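Local structure of uncharacterized protein (Bacteroides caccae, 4R4K) at residues I30-K35 / F53-W58; S8-K13 / D113-V118. The protein is of unknown function but adopts a cystatin-like fold and belongs to a family of the NTF2 clan. One frame throughout, in Å; residues are numbered along the deposited sequence. Where two conformers were deposited one is given.

Contact 1: I30-K35 / F53-W58; sequences IKFPLK and FTKEKW
The ring of Phe32 lies flat against the backbone of Lys55, the first residue of the short 3-10 turn 55-57. CG stands anti to the carbonyl carbon of Phe32 (chi1 -64°), which carries it from CB toward 53-58, and every ring atom finds a neighbour there. CG faces Lys55 N at 3.8 Å, CD1 meets Phe53 O near the ring plane, CE1 approaches Lys55 CA, and CD2 and CE2 rest against Lys55 CB. Lys55 CA sits 3.6 Å above the ring plane, over its centre, a CH-pi contact, while Ile30 CG2 touches the opposite face toward the rim. At the tip, CZ reaches Trp58 CB at 3.7 Å; the two aromatic rings form an offset edge-to-face pair with planes at 72°, the edge of Phe32 turned to the face of Trp58. Replacing Phe32 by an alanine would probably open a gap over Lys55 CA and leave Trp58 without its edge-to-face partner.

Ile30 meets Trp58 tip to tip. Its CD1 lies over the indole face, only 3.2 Å from Trp58 NE1, a tight approach; the NE1 proton goes to Gln26. Leu34 uses the same kind of contact on another ring, CD1 standing 3.5 Å above the ring plane of Phe53, over its centre.

Leu34 N donates to Phe53 O at 3.0 Å with an N-H...O angle of 164°, and Pro33 CA, just after a cis peptide bond, approaches that oxygen at 3.4 Å. One water extends the link, donating to Leu34 O and accepting from Phe53 N. The two loops, which flank the 38-41/48-51 hairpin, thus share a backbone bond and a water bridge at Leu34 and Phe53, but most of the contact is aliphatic carbon over aromatic faces; its fit probably depends mainly on shape.

Contact 2: S8-K13 / D113-V118; sequences SGEDFK and DGKWYV
Glu10 N donates to Gly114 O at 2.9 Å, nearly straight at 169° and in the carbonyl plane. Beside this bond Gly9 and Gly114 lie so close that a CB on Gly9 would clash with Gly114 O. The Glu10 side chain, extended beyond CG, runs past the same carbonyl and over Lys115 CA, and its OE1 accepts from Trp116 N at 3.0 Å, the donor standing above the carboxylate plane. OE2 forms a salt bridge with Arg29, so the carboxylate ties three parts of the chain together. Here the lead-in to helix 12-21, with Asp11 as N-cap bonded to Ser14 N, docks on the turn of the 104-110/116-123 hairpin, at an outermost strand of the five-stranded sheet of this cystatin-like fold. Asp113 shapes that turn as an Asx turn, its OD1 taking Lys115 N at 2.9 Å. Trp116 is met at its edge and on one face: NE1 donates to Glu10 O at 2.9 Å, from above the carbonyl plane, while Phe12 sets its edge against the indole face. Phe12 CG is anti to the backbone N (chi1 -179°), which places it beside the indole; CD1 of Phe12 lies 3.6 Å from Trp116 CD2, and the ring planes meet at 74°, a T-shaped stack.

How the contacts relate
Strand 116-123 connects the two contacts, whose centres are about 19 Å apart. In contact 2 its beginning receives the chain entering helix 12-21; two residues on, Lys31 N lies 2.9 Å from Val118 O, a probable hydrogen bond that lays 30-35 of contact 1 beside the same strand. Trp58 CH2 also packs on Val118 CG1. Both contacts are partly buried, but contact 1 is centred about 10 Å from the chain centre and contact 2 about 17 Å. The chemistry differs as well: both have an edge-to-face pair on a tryptophan, but contact 1 is mostly CH-pi and aromatic packing with one direct hydrogen bond, whereas peripheral contact 2 has three, two using Glu10 backbone atoms and one its carboxylate.

Contact 1: I30-K35 / F53-W58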
loop_
_atom_site.group_PDB
_atom_site.type_symbol
_atom_site.label_atom_id
_atom_site.label_comp_id
_atom_site.label_asym_id
_atom_site.label_seq_id
_atom_site.Cartn_x
_atom_site.Cartn_y
_atom_site.Cartn_z
ATOM N N ILE A 30 4.938 8.719 4.335
ATOM C CA ILE A 30 5.266 7.964 3.151
ATOM C C ILE A 30 6.410 8.679 2.452
ATOM O O ILE A 30 6.342 9.893 2.250
ATOM C CB ILE A 30 4.068 7.842 2.202
ATOM C CG1 ILE A 30 2.879 7.204 2.944
ATOM C CG2 ILE A 30 4.490 7.003 1.002
ATOM C CD1 ILE A 30 1.544 7.344 2.245
ATOM N N LYS A 31 7.471 7.936 2.144
ATOM C CA LYS A 31 8.634 8.513 1.465
ATOM C C LYS A 31 8.499 8.382 -0.056
ATOM O O LYS A 31 8.841 7.364 -0.632
ATOM C CB LYS A 31 9.929 7.877 1.972
ATOM C CG LYS A 31 10.280 8.311 3.402
ATOM C CD LYS A 31 11.591 7.715 3.893
ATOM C CE LYS A 31 12.204 8.484 5.073
ATOM N NZ LYS A 31 11.899 9.946 5.088
ATOM N N PHE A 32 7.973 9.429 -0.683
ATOM C CA PHE A 32 7.786 9.496 -2.118
ATOM C C PHE A 32 9.032 10.070 -2.786
ATOM O O PHE A 32 9.676 10.949 -2.215
ATOM C CB PHE A 32 6.594 10.402 -2.460
ATOM C CG PHE A 32 5.265 9.893 -1.959
ATOM C CD1 PHE A 32 4.655 8.794 -2.555
ATOM C CD2 PHE A 32 4.582 10.541 -0.906
ATOM C CE1 PHE A 32 3.430 8.337 -2.110
ATOM C CE2 PHE A 32 3.339 10.081 -0.459
ATOM C CZ PHE A 32 2.763 8.982 -1.058
ATOM N N PRO A 33 9.339 9.622 -4.018
ATOM C CA PRO A 33 8.635 8.581 -4.764
ATOM C C PRO A 33 9.010 7.243 -4.198
ATOM O O PRO A 33 10.103 7.078 -3.652
ATOM C CB PRO A 33 9.166 8.731 -6.198
ATOM C CG PRO A 33 10.482 9.405 -6.043
ATOM C CD PRO A 33 10.380 10.283 -4.833
ATOM N N LEU A 34 8.089 6.290 -4.247
ATOM C CA LEU A 34 8.352 5.006 -3.627
ATOM C C LEU A 34 9.469 4.275 -4.361
ATOM O O LEU A 34 9.791 4.591 -5.515
ATOM C CB LEU A 34 7.078 4.169 -3.566
ATOM C CG LEU A 34 5.961 4.801 -2.730
ATOM C CD1 LEU A 34 4.699 3.974 -2.866
ATOM C CD2 LEU A 34 6.366 4.949 -1.275
ATOM N N LYS A 35 10.067 3.308 -3.681
ATOM C CA LYS A 35 11.235 2.618 -4.218
ATOM C C LYS A 35 10.967 1.943 -5.566
ATOM O O LYS A 35 11.813 1.991 -6.461
ATOM C CB LYS A 35 11.784 1.606 -3.217
ATOM C CG LYS A 35 12.569 2.249 -2.087
ATOM C CD LYS A 35 13.467 1.253 -1.371
ATOM C CE LYS A 35 12.681 0.348 -0.441
ATOM N NZ LYS A 35 13.560 -0.641 0.250
ATOM N N PHE A 53 6.024 6.391 -8.557
ATOM C CA PHE A 53 4.919 6.226 -7.628
ATOM C C PHE A 53 4.973 7.392 -6.642
ATOM O O PHE A 53 5.635 7.337 -5.617
ATOM C CB PHE A 53 5.017 4.869 -6.941
ATOM C CG PHE A 53 3.715 4.378 -6.342
ATOM C CD1 PHE A 53 2.734 5.253 -5.880
ATOM C CD2 PHE A 53 3.510 3.028 -6.196
ATOM C CE1 PHE A 53 1.562 4.779 -5.313
ATOM C CE2 PHE A 53 2.346 2.552 -5.622
ATOM C CZ PHE A 53 1.364 3.428 -5.191
ATOM N N THR A 54 4.255 8.450 -6.988
ATOM C CA THR A 54 4.300 9.714 -6.285
ATOM C C THR A 54 3.010 9.952 -5.490
ATOM O O THR A 54 2.070 9.149 -5.532
ATOM C CB THR A 54 4.482 10.861 -7.294
ATOM O OG1 THR A 54 3.500 10.727 -8.319
ATOM C CG2 THR A 54 5.856 10.810 -7.920
ATOM N N LYS A 55 3.002 11.045 -4.730
ATOM C CA LYS A 55 1.927 11.316 -3.769
ATOM C C LYS A 55 0.558 11.346 -4.410
ATOM O O LYS A 55 -0.412 10.839 -3.840
ATOM C CB LYS A 55 2.182 12.632 -3.040
ATOM C CG LYS A 55 1.147 12.955 -1.978
ATOM C CD LYS A 55 1.310 14.358 -1.414
ATOM C CE LYS A 55 0.068 14.750 -0.618
ATOM N NZ LYS A 55 0.056 16.177 -0.193
ATOM N N GLU A 56 0.463 11.926 -5.593
ATOM C CA GLU A 56 -0.844 12.046 -6.238
ATOM C C GLU A 56 -1.437 10.667 -6.612
ATOM O O GLU A 56 -2.629 10.555 -6.822
ATOM C CB GLU A 56 -0.807 13.021 -7.432
ATOM C CG GLU A 56 -0.515 12.387 -8.772
ATOM C CD GLU A 56 0.947 12.042 -8.967
ATOM O OE1 GLU A 56 1.726 12.155 -7.998
ATOM O OE2 GLU A 56 1.311 11.645 -10.102
ATOM N N LYS A 57 -0.608 9.638 -6.727
ATOM C CA LYS A 57 -1.061 8.292 -7.068
ATOM C C LYS A 57 -1.396 7.418 -5.863
ATOM O O LYS A 57 -1.969 6.352 -6.020
ATOM C CB LYS A 57 0.006 7.587 -7.917
ATOM C CG LYS A 57 0.281 8.287 -9.247
ATOM C CD LYS A 57 1.209 7.474 -10.134
ATOM C CE LYS A 57 1.578 8.226 -11.402
ATOM N NZ LYS A 57 2.575 9.306 -11.150
ATOM N N TRP A 58 -1.025 7.860 -4.665
ATOM C CA TRP A 58 -1.166 7.040 -3.462
ATOM C C TRP A 58 -2.611 6.761 -3.043
ATOM O O TRP A 58 -3.348 7.688 -2.766
ATOM C CB TRP A 58 -0.460 7.714 -2.276
ATOM C CG TRP A 58 -0.573 6.944 -1.002
ATOM C CD1 TRP A 58 -1.347 7.252 0.091
ATOM C CD2 TRP A 58 0.088 5.710 -0.702
ATOM N NE1 TRP A 58 -1.206 6.275 1.058
ATOM C CE2 TRP A 58 -0.337 5.315 0.595
ATOM C CE3 TRP A 58 0.973 4.887 -1.415
ATOM C CZ2 TRP A 58 0.116 4.150 1.196
ATOM C CZ3 TRP A 58 1.425 3.735 -0.805
ATOM C CH2 TRP A 58 0.999 3.382 0.484
HETATM O O HOH W 1 8.586 5.424 -7.897
#

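Contact 2: S8-K13 / D113-V118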
loop_
_atom_site.group_PDB
_atom_site.type_symbol
_atom_site.label_atom_id
_atom_site.label_comp_id
_atom_site.label_asym_id
_atom_site.label_seq_id
_atom_site.Cartn_x
_atom_site.Cartn_y
_atom_site.Cartn_z
ATOM N N SER A 8 13.586 0.915 20.773
ATOM C CA SER A 8 13.607 2.370 20.742
ATOM C C SER A 8 12.745 2.944 19.629
ATOM O O SER A 8 12.355 2.269 18.647
ATOM C CB SER A 8 15.038 2.916 20.594
ATOM O OG SER A 8 15.614 2.492 19.390
ATOM N N GLY A 9 12.456 4.225 19.784
ATOM C CA GLY A 9 11.676 4.945 18.810
ATOM C C GLY A 9 10.205 4.577 18.872
ATOM O O GLY A 9 9.690 4.055 19.877
ATOM N N GLU A 10 9.504 4.877 17.789
ATOM C CA GLU A 10 8.056 4.662 17.744
ATOM C C GLU A 10 7.660 3.192 17.795
ATOM O O GLU A 10 8.229 2.372 17.101
ATOM C CB GLU A 10 7.472 5.226 16.451
ATOM C CG GLU A 10 7.253 6.710 16.472
ATOM C CD GLU A 10 6.682 7.256 15.182
ATOM O OE1 GLU A 10 6.533 6.500 14.183
ATOM O OE2 GLU A 10 6.418 8.471 15.220
ATOM N N ASP A 11 6.647 2.886 18.596
ATOM C CA ASP A 11 6.012 1.561 18.610
ATOM C C ASP A 11 5.225 1.370 17.290
ATOM O O ASP A 11 4.415 2.223 16.897
ATOM C CB ASP A 11 5.058 1.443 19.792
ATOM C CG ASP A 11 4.314 0.124 19.795
ATOM O OD1 ASP A 11 4.933 -0.890 20.157
ATOM O OD2 ASP A 11 3.127 0.084 19.405
ATOM N N PHE A 12 5.462 0.265 16.616
ATOM C CA PHE A 12 4.836 0.060 15.290
ATOM C C PHE A 12 3.311 0.013 15.317
ATOM O O PHE A 12 2.651 0.676 14.485
ATOM C CB PHE A 12 5.330 -1.209 14.608
ATOM C CG PHE A 12 4.714 -1.426 13.239
ATOM C CD1 PHE A 12 5.161 -0.692 12.170
ATOM C CD2 PHE A 12 3.652 -2.293 13.046
ATOM C CE1 PHE A 12 4.600 -0.825 10.920
ATOM C CE2 PHE A 12 3.083 -2.457 11.783
ATOM C CZ PHE A 12 3.582 -1.731 10.709
ATOM N N LYS A 13 2.728 -0.756 16.234
ATOM C CA LYS A 13 1.257 -0.873 16.278
ATOM C C LYS A 13 0.583 0.466 16.549
ATOM O O LYS A 13 -0.457 0.793 15.944
ATOM C CB LYS A 13 0.802 -1.897 17.326
ATOM C CG LYS A 13 0.927 -3.327 16.843
ATOM C CD LYS A 13 0.416 -4.333 17.874
ATOM N N ASP A 113 15.597 8.633 12.556
ATOM C CA ASP A 113 14.887 9.478 13.520
ATOM C C ASP A 113 13.913 8.727 14.469
ATOM O O ASP A 113 13.388 9.337 15.397
ATOM C CB ASP A 113 14.150 10.622 12.811
ATOM C CG ASP A 113 13.052 10.140 11.858
ATOM O OD1 ASP A 113 12.753 8.933 11.832
ATOM O OD2 ASP A 113 12.474 10.976 11.137
ATOM N N GLY A 114 13.717 7.421 14.288
ATOM C CA GLY A 114 12.827 6.607 15.151
ATOM C C GLY A 114 11.380 6.583 14.686
ATOM O O GLY A 114 10.517 5.955 15.317
ATOM N N LYS A 115 11.112 7.247 13.568
ATOM C CA LYS A 115 9.750 7.294 13.031
ATOM C C LYS A 115 9.569 6.222 11.965
ATOM O O LYS A 115 10.475 5.920 11.206
ATOM C CB LYS A 115 9.466 8.662 12.435
ATOM C CG LYS A 115 9.454 9.800 13.434
ATOM C CD LYS A 115 9.148 11.119 12.738
ATOM C CE LYS A 115 9.044 12.271 13.711
ATOM N NZ LYS A 115 8.772 13.541 12.993
ATOM N N TRP A 116 8.362 5.677 11.898
ATOM C CA TRP A 116 8.012 4.718 10.857
ATOM C C TRP A 116 7.525 5.419 9.597
ATOM O O TRP A 116 6.790 6.412 9.668
ATOM C CB TRP A 116 6.938 3.768 11.354
ATOM C CG TRP A 116 7.437 2.785 12.357
ATOM C CD1 TRP A 116 7.346 2.890 13.709
ATOM C CD2 TRP A 116 8.038 1.518 12.089
ATOM N NE1 TRP A 116 7.880 1.779 14.298
ATOM C CE2 TRP A 116 8.303 0.911 13.330
ATOM C CE3 TRP A 116 8.391 0.840 10.924
ATOM C CZ2 TRP A 116 8.920 -0.337 13.443
ATOM C CZ3 TRP A 116 8.979 -0.408 11.032
ATOM C CH2 TRP A 116 9.238 -0.989 12.284
ATOM N N TYR A 117 7.947 4.884 8.463
ATOM C CA TYR A 117 7.511 5.333 7.159
ATOM C C TYR A 117 7.215 4.153 6.253
ATOM O O TYR A 117 7.832 3.083 6.368
ATOM C CB TYR A 117 8.600 6.135 6.464
ATOM C CG TYR A 117 8.961 7.390 7.140
ATOM C CD1 TYR A 117 9.907 7.376 8.138
ATOM C CD2 TYR A 117 8.391 8.610 6.785
ATOM C CE1 TYR A 117 10.243 8.538 8.767
ATOM C CE2 TYR A 117 8.718 9.781 7.426
ATOM C CZ TYR A 117 9.666 9.724 8.411
ATOM O OH TYR A 117 10.001 10.858 9.076
ATOM N N VAL A 118 6.300 4.395 5.326
ATOM C CA VAL A 118 6.155 3.518 4.171
ATOM C C VAL A 118 7.223 3.917 3.165
ATOM O O VAL A 118 7.337 5.093 2.833
ATOM C CB VAL A 118 4.767 3.640 3.544
ATOM C CG1 VAL A 118 4.727 2.909 2.200
ATOM C CG2 VAL A 118 3.741 3.070 4.501
#